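Local coordinates for putative secreted lipase (Streptomyces sp. W007, PDB 5H6B), which probably hydrolyses triacylglycerol ester bonds as a secreted, thermostable class 2 lipase of the alpha/beta-hydrolase clan, at residues Val32-Gly37 with Pro51-Arg56; Thr193-Lys198 with Val233-Ile238; Gln222-Val227 with Asp239-His244. One frame throughout, in Å; residues are numbered along the deposited sequence.

Contact 1: Val32-Gly37 with Pro51-Arg56; sequences VVLVHG and PYLVNR
The branched ends of V32 and L34 meet L53, and every atom that touches between 32-37 and 51-56 is a methyl carbon. L53 does its work with a single branch: its CD1 lies 4.1 Å from V32 CG1 and 4.4 Å from L34 CD2, so one helix methyl sits against two neighbouring strand side chains. V32 and L34 are two residues apart and therefore emerge on the same side of the strand. The side chains of V32 and L53 cross at about a right angle. In V32 a chi1 of -179° carries CG1 along the strand toward L34, where L53 CD1 meets both. Beta-branched valine suits an extended chain, while the longer leucine spans the gap from the helix. L250 of helix 240-250 touches both V32 and L53, adding to this buried apolar layer.

The motif is a beta-alpha-beta unit: strand 32-35, helix 49-54 and strand 59-63, whose two strands are parallel neighbours in the central sheet. V60 of the second strand touches both L34 and L53.

Polar bonds stay within each segment. After the strand, H36 ND1 donates to G37 O over 2.7 Å, meeting a lone pair in the carbonyl plane, and that oxygen lies close to the imidazole plane; H36 also stacks on Y65. At the exposed end of 51-56, R56 NH1 donates to Y52 O at 3.1 Å; the oxygen lies nearly in the guanidinium plane, while NH1 is tilted 26° from the carbonyl plane. R56 NH1 also lies over the centre of the Y52 ring, 3.3 Å above its plane, covering one aromatic face.

Contact 2: Thr193-Lys198 with Val233-Ile238; sequences TVIATK and VAIGTI
T197 OG1 is gripped from more than one direction: it is hydrogen-bonded to the backbone carbonyl of S230 and to the amide N of Y199. With the hydroxyl anti to the backbone N (chi1 171°), CG2 falls between the backbone N and the carbonyl carbon; CB already points toward the helix. There T197 CB and T197 CG2 each lie 3.9 Å from I235 CD1. Threonine suits the place because one small side chain presents a hydroxyl to buried backbone groups and a methyl to an apolar neighbour.

I235 supplies the helix side of the contact through its terminal methyl. Its side chain is fully extended, with chi1 at -167° and chi2 near 180° as well, so I235 CD1 is carried far from the helix axis. It ends beside the strand, 3.9 Å from the backbone A196 C and 4.2 Å from I195 CG2. The side chains of T197 and I235 slide past each other in opposite directions. A196 joins with its backbone alone, since its CB points away.

Strand 191-196 is the second-last strand of the parallel sheet expected of an alpha/beta hydrolase, and T197 begins the loop at its carboxyl end. T197 also touches residues of a probable Ser-His-Asp triad, which places this packing beside the likely catalytic site. L221 touches T197 and I235, and A242 of helix 240-250 packs on I235 as well.

The helix at 233-237 is weakly bonded. T237 OG1 donates to V233 O at 2.7 Å, approaching from above the carbonyl plane, and A234 O accepts from both T237 N and I238 N.

Contact 3: Gln222-Val227 with Asp239-His244; sequences QDLCPV and DRIAFH
C225 and I241 join a disulfide-linked loop to the first turn of helix 240-250, the last helix of this alpha/beta-hydrolase chain. The tight part is the meeting of their side chains: I241 CD1 lies 3.7 Å from C225 CB and 3.9 Å from C225 SG. A chi1 of -178° swings the sulfur to the far side from the backbone N, and it is bonded to C260 SG, so the covalent link fixes one side of the surface on which the isoleucine methyl rests. Isoleucine fits because its two branches part: CD1 goes to the cysteine and CG2 to the leucine before it.

That second meeting is looser. L224 CB and I241 CG2 are 4.2 Å apart, and L224 is only partly buried. Farther along the loop P226 and V227 are exposed, a sharp change from the buried C225 just before them. L221, at the start of the short helix 221-224, also touches I241.

D239 is the N-cap of helix 240-250. Its OD2 is hydrogen-bonded to S230 OG and lies close to D228 OD2, a like-charged neighbour that may raise the proton affinity of the pair. D239 O accepts from F243 N and also lies over one face of the F243 ring, offset to the rim. The capping bond runs from A242 N to D239 OD1, 3.0 Å long and nearly straight at 167°, reaching the oxygen from above the carboxylate plane.

Overall arrangement
From the N terminus, contact 1 comes first and closes a short loop of 13 residues, tying strand 32-35 to the helix that follows it. It is complete before either of the others opens. Contact 2 begins on strand 191-196 and spans 34 residues to helix 232-237. Contact 3 opens inside that span, at 222-227, and ends beyond it, at 239-244, so the two cross; their centres lie about 9 Å apart, and T237 O packs against F243 CZ. Contacts 1 and 2 reach the same sheet without touching each other. Helix 240-250 bridges the regions: Y52 of contact 1 packs on F243 and H244 of contact 3.

Contact 1: Val32-Gly37 with Pro51-Arg56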
# COMPACT_ATOMS: atom_id res chain seq x y z
N VAL A 32 3.61 -6.16 10.29
CA VAL A 32 3.40 -5.37 9.08
C VAL A 32 2.44 -6.12 8.17
O VAL A 32 2.63 -7.31 7.92
CB VAL A 32 4.72 -5.09 8.35
CG1 VAL A 32 4.48 -4.25 7.10
CG2 VAL A 32 5.69 -4.38 9.29
N VAL A 33 1.40 -5.42 7.70
CA VAL A 33 0.50 -5.91 6.67
C VAL A 33 0.76 -5.17 5.34
O VAL A 33 0.69 -3.94 5.27
CB VAL A 33 -0.98 -5.79 7.10
CG1 VAL A 33 -1.93 -6.18 5.97
CG2 VAL A 33 -1.26 -6.67 8.32
N LEU A 34 1.06 -5.95 4.30
CA LEU A 34 1.32 -5.47 2.96
C LEU A 34 0.07 -5.60 2.09
O LEU A 34 -0.59 -6.64 2.10
CB LEU A 34 2.46 -6.25 2.34
CG LEU A 34 3.80 -6.29 3.10
CD1 LEU A 34 4.84 -7.02 2.26
CD2 LEU A 34 4.29 -4.90 3.46
N VAL A 35 -0.26 -4.53 1.35
CA VAL A 35 -1.52 -4.42 0.61
C VAL A 35 -1.18 -4.06 -0.83
O VAL A 35 -0.80 -2.92 -1.14
CB VAL A 35 -2.44 -3.34 1.22
CG1 VAL A 35 -3.82 -3.35 0.55
CG2 VAL A 35 -2.62 -3.57 2.70
N HIS A 36 -1.31 -5.06 -1.72
CA HIS A 36 -0.91 -4.91 -3.13
C HIS A 36 -1.75 -3.90 -3.92
O HIS A 36 -2.75 -3.44 -3.45
CB HIS A 36 -0.97 -6.27 -3.85
CG HIS A 36 -2.33 -6.85 -3.91
ND1 HIS A 36 -3.32 -6.36 -4.74
CD2 HIS A 36 -2.88 -7.87 -3.21
CE1 HIS A 36 -4.42 -7.06 -4.55
NE2 HIS A 36 -4.18 -7.98 -3.63
N GLY A 37 -1.37 -3.66 -5.15
CA GLY A 37 -2.02 -2.71 -6.03
C GLY A 37 -2.93 -3.41 -7.00
O GLY A 37 -3.29 -4.59 -6.83
N PRO A 51 10.79 -10.00 2.09
CA PRO A 51 12.12 -10.43 2.61
C PRO A 51 12.98 -9.29 3.18
O PRO A 51 13.69 -9.50 4.14
CB PRO A 51 12.83 -11.01 1.38
CG PRO A 51 11.75 -11.38 0.44
CD PRO A 51 10.60 -10.42 0.69
N TYR A 52 12.92 -8.12 2.55
CA TYR A 52 13.67 -6.96 3.02
C TYR A 52 13.26 -6.57 4.45
O TYR A 52 14.11 -6.22 5.26
CB TYR A 52 13.42 -5.81 2.05
CG TYR A 52 14.12 -4.51 2.29
CD1 TYR A 52 13.60 -3.58 3.20
CD2 TYR A 52 15.27 -4.16 1.56
CE1 TYR A 52 14.22 -2.36 3.41
CE2 TYR A 52 15.89 -2.94 1.76
CZ TYR A 52 15.36 -2.04 2.68
OH TYR A 52 15.97 -0.84 2.89
N LEU A 53 11.97 -6.63 4.74
CA LEU A 53 11.48 -6.36 6.08
C LEU A 53 11.72 -7.53 7.03
O LEU A 53 12.02 -7.31 8.20
CB LEU A 53 9.99 -6.00 6.07
CG LEU A 53 9.68 -4.69 5.36
CD1 LEU A 53 8.18 -4.43 5.40
CD2 LEU A 53 10.45 -3.53 5.98
N VAL A 54 11.60 -8.76 6.54
CA VAL A 54 11.91 -9.94 7.35
C VAL A 54 13.36 -9.89 7.84
O VAL A 54 13.63 -10.23 9.00
CB VAL A 54 11.61 -11.25 6.59
CG1 VAL A 54 12.19 -12.47 7.31
CG2 VAL A 54 10.10 -11.42 6.44
N ASN A 55 14.27 -9.44 6.99
CA ASN A 55 15.70 -9.32 7.35
C ASN A 55 16.01 -8.19 8.33
O ASN A 55 17.10 -8.16 8.87
CB ASN A 55 16.57 -9.11 6.11
CG ASN A 55 16.50 -10.27 5.13
OD1 ASN A 55 16.12 -11.39 5.49
ND2 ASN A 55 16.86 -10.00 3.88
N ARG A 56 15.07 -7.26 8.51
CA ARG A 56 15.15 -6.23 9.54
C ARG A 56 14.31 -6.57 10.79
O ARG A 56 14.11 -5.73 11.65
CB ARG A 56 14.76 -4.88 8.93
CG ARG A 56 15.80 -4.41 7.93
CD ARG A 56 15.28 -3.38 6.94
NE ARG A 56 16.39 -2.82 6.18
CZ ARG A 56 17.04 -3.42 5.17
NH1 ARG A 56 16.69 -4.63 4.73
NH2 ARG A 56 18.05 -2.78 4.59

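Contact 2: Thr193-Lys198 with Val233-Ile238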
# COMPACT_ATOMS: atom_id res chain seq x y z
N THR A 193 2.56 8.05 5.93
CA THR A 193 3.68 8.39 5.03
C THR A 193 3.24 8.09 3.58
O THR A 193 2.49 7.15 3.33
CB THR A 193 4.96 7.60 5.38
OG1 THR A 193 5.24 7.73 6.78
CG2 THR A 193 6.17 8.08 4.56
N VAL A 194 3.65 8.95 2.66
CA VAL A 194 3.42 8.75 1.24
C VAL A 194 4.76 8.92 0.53
O VAL A 194 5.48 9.90 0.77
CB VAL A 194 2.39 9.74 0.65
CG1 VAL A 194 2.24 9.53 -0.84
CG2 VAL A 194 1.05 9.59 1.34
N ILE A 195 5.10 7.94 -0.30
CA ILE A 195 6.29 7.98 -1.11
C ILE A 195 5.79 7.94 -2.55
O ILE A 195 5.13 6.99 -2.96
CB ILE A 195 7.23 6.80 -0.81
CG1 ILE A 195 7.56 6.73 0.68
CG2 ILE A 195 8.50 6.92 -1.65
CD1 ILE A 195 8.05 5.38 1.14
N ALA A 196 6.10 9.01 -3.29
CA ALA A 196 5.67 9.20 -4.65
C ALA A 196 6.88 9.44 -5.53
O ALA A 196 7.95 9.85 -5.05
CB ALA A 196 4.72 10.38 -4.74
N THR A 197 6.68 9.19 -6.82
CA THR A 197 7.70 9.45 -7.85
C THR A 197 7.13 10.41 -8.89
O THR A 197 5.97 10.29 -9.34
CB THR A 197 8.21 8.16 -8.53
OG1 THR A 197 9.04 8.50 -9.65
CG2 THR A 197 7.06 7.26 -9.03
N LYS A 198 7.97 11.35 -9.31
CA LYS A 198 7.56 12.39 -10.23
C LYS A 198 7.43 11.81 -11.63
O LYS A 198 6.84 12.44 -12.48
CB LYS A 198 8.58 13.54 -10.24
CG LYS A 198 9.78 13.30 -11.14
CD LYS A 198 10.96 14.18 -10.78
CE LYS A 198 10.68 15.64 -11.02
NZ LYS A 198 11.85 16.42 -10.54
N VAL A 233 5.06 1.24 -11.26
CA VAL A 233 5.14 -0.16 -10.88
C VAL A 233 6.43 -0.45 -10.12
O VAL A 233 6.39 -1.07 -9.06
CB VAL A 233 4.94 -1.09 -12.12
CG1 VAL A 233 5.16 -2.56 -11.74
CG2 VAL A 233 3.52 -0.90 -12.66
N ALA A 234 7.54 0.04 -10.66
CA ALA A 234 8.86 -0.20 -10.10
C ALA A 234 8.98 0.26 -8.66
O ALA A 234 9.53 -0.47 -7.83
CB ALA A 234 9.92 0.49 -10.95
N ILE A 235 8.45 1.45 -8.36
CA ILE A 235 8.59 2.05 -7.03
C ILE A 235 8.01 1.15 -5.92
O ILE A 235 8.57 1.08 -4.83
CB ILE A 235 8.01 3.49 -6.96
CG1 ILE A 235 8.44 4.22 -5.67
CG2 ILE A 235 6.49 3.50 -7.07
CD1 ILE A 235 7.92 5.64 -5.60
N GLY A 236 6.92 0.44 -6.19
CA GLY A 236 6.33 -0.46 -5.19
C GLY A 236 6.70 -1.92 -5.25
O GLY A 236 6.23 -2.71 -4.42
N THR A 237 7.53 -2.30 -6.21
CA THR A 237 7.90 -3.71 -6.42
C THR A 237 9.39 -3.97 -6.19
O THR A 237 9.73 -4.86 -5.43
CB THR A 237 7.48 -4.18 -7.85
OG1 THR A 237 7.92 -3.24 -8.83
CG2 THR A 237 5.99 -4.29 -7.96
N ILE A 238 10.27 -3.18 -6.81
CA ILE A 238 11.72 -3.45 -6.83
C ILE A 238 12.64 -2.36 -6.27
O ILE A 238 13.85 -2.56 -6.16
CB ILE A 238 12.18 -3.74 -8.27
CG1 ILE A 238 11.92 -2.54 -9.18
CG2 ILE A 238 11.47 -4.98 -8.81
CD1 ILE A 238 12.67 -2.63 -10.49

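Contact 3: Gln222-Val227 with Asp239-His244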
# COMPACT_ATOMS: atom_id res chain seq x y z
N GLN A 222 12.63 11.37 -5.72
CA GLN A 222 13.76 12.02 -6.35
C GLN A 222 14.48 12.99 -5.38
O GLN A 222 15.65 13.28 -5.61
CB GLN A 222 13.37 12.70 -7.66
CG GLN A 222 13.03 11.71 -8.79
CD GLN A 222 11.76 10.90 -8.55
OE1 GLN A 222 11.70 9.70 -8.82
NE2 GLN A 222 10.74 11.55 -8.04
N ASP A 223 13.83 13.44 -4.29
CA ASP A 223 14.53 14.16 -3.20
C ASP A 223 15.52 13.26 -2.49
O ASP A 223 16.54 13.74 -2.02
CB ASP A 223 13.55 14.75 -2.15
CG ASP A 223 12.79 15.96 -2.66
OD1 ASP A 223 13.23 16.58 -3.64
OD2 ASP A 223 11.74 16.31 -2.09
N LEU A 224 15.19 11.97 -2.40
CA LEU A 224 16.05 10.97 -1.78
C LEU A 224 17.18 10.55 -2.72
O LEU A 224 18.32 10.42 -2.30
CB LEU A 224 15.22 9.74 -1.39
CG LEU A 224 13.97 9.98 -0.54
CD1 LEU A 224 13.23 8.68 -0.34
CD2 LEU A 224 14.37 10.63 0.78
N CYS A 225 16.85 10.30 -3.98
CA CYS A 225 17.83 10.01 -5.00
C CYS A 225 17.39 10.66 -6.32
O CYS A 225 16.48 10.16 -6.97
CB CYS A 225 18.02 8.50 -5.17
SG CYS A 225 19.29 8.04 -6.38
N PRO A 226 18.05 11.77 -6.71
CA PRO A 226 17.77 12.49 -7.96
C PRO A 226 17.79 11.65 -9.25
O PRO A 226 17.09 12.00 -10.21
CB PRO A 226 18.89 13.55 -8.04
CG PRO A 226 19.29 13.77 -6.62
CD PRO A 226 19.06 12.49 -5.88
N VAL A 227 18.61 10.60 -9.28
CA VAL A 227 18.73 9.72 -10.45
C VAL A 227 17.90 8.42 -10.35
O VAL A 227 18.01 7.56 -11.22
CB VAL A 227 20.21 9.42 -10.80
CG1 VAL A 227 20.92 10.67 -11.34
CG2 VAL A 227 20.97 8.84 -9.60
N ASP A 239 12.09 -1.20 -5.95
CA ASP A 239 12.91 -0.05 -5.60
C ASP A 239 13.33 -0.09 -4.11
O ASP A 239 12.53 0.19 -3.24
CB ASP A 239 12.12 1.21 -5.96
CG ASP A 239 12.97 2.44 -5.93
OD1 ASP A 239 13.83 2.50 -5.03
OD2 ASP A 239 12.78 3.33 -6.78
N ARG A 240 14.59 -0.46 -3.85
CA ARG A 240 15.13 -0.51 -2.48
C ARG A 240 15.29 0.87 -1.83
O ARG A 240 15.31 0.96 -0.61
CB ARG A 240 16.50 -1.19 -2.44
CG ARG A 240 16.47 -2.69 -2.45
CD ARG A 240 16.29 -3.21 -3.84
NE ARG A 240 16.50 -4.65 -3.94
CZ ARG A 240 16.08 -5.41 -4.96
NH1 ARG A 240 15.41 -4.89 -6.01
NH2 ARG A 240 16.33 -6.72 -4.92
N ILE A 241 15.45 1.92 -2.63
CA ILE A 241 15.46 3.28 -2.10
C ILE A 241 14.10 3.56 -1.46
O ILE A 241 14.03 3.91 -0.28
CB ILE A 241 15.82 4.31 -3.20
CG1 ILE A 241 17.30 4.17 -3.57
CG2 ILE A 241 15.55 5.73 -2.71
CD1 ILE A 241 17.68 4.79 -4.90
N ALA A 242 13.03 3.34 -2.23
CA ALA A 242 11.68 3.42 -1.68
C ALA A 242 11.51 2.52 -0.46
O ALA A 242 10.99 2.96 0.57
CB ALA A 242 10.63 3.10 -2.72
N PHE A 243 11.99 1.28 -0.53
CA PHE A 243 11.81 0.36 0.60
C PHE A 243 12.60 0.75 1.87
O PHE A 243 12.13 0.53 2.98
CB PHE A 243 12.08 -1.10 0.18
CG PHE A 243 11.20 -1.61 -0.96
CD1 PHE A 243 9.94 -1.03 -1.24
CD2 PHE A 243 11.60 -2.70 -1.73
CE1 PHE A 243 9.14 -1.52 -2.28
CE2 PHE A 243 10.80 -3.18 -2.77
CZ PHE A 243 9.56 -2.60 -3.03
N HIS A 244 13.78 1.35 1.70
CA HIS A 244 14.52 1.91 2.82
C HIS A 244 13.71 2.98 3.53
O HIS A 244 13.67 3.01 4.78
CB HIS A 244 15.84 2.51 2.36
CG HIS A 244 16.78 2.83 3.48
ND1 HIS A 244 16.86 4.08 4.06
CD2 HIS A 244 17.69 2.05 4.12
CE1 HIS A 244 17.77 4.06 5.01
NE2 HIS A 244 18.30 2.84 5.07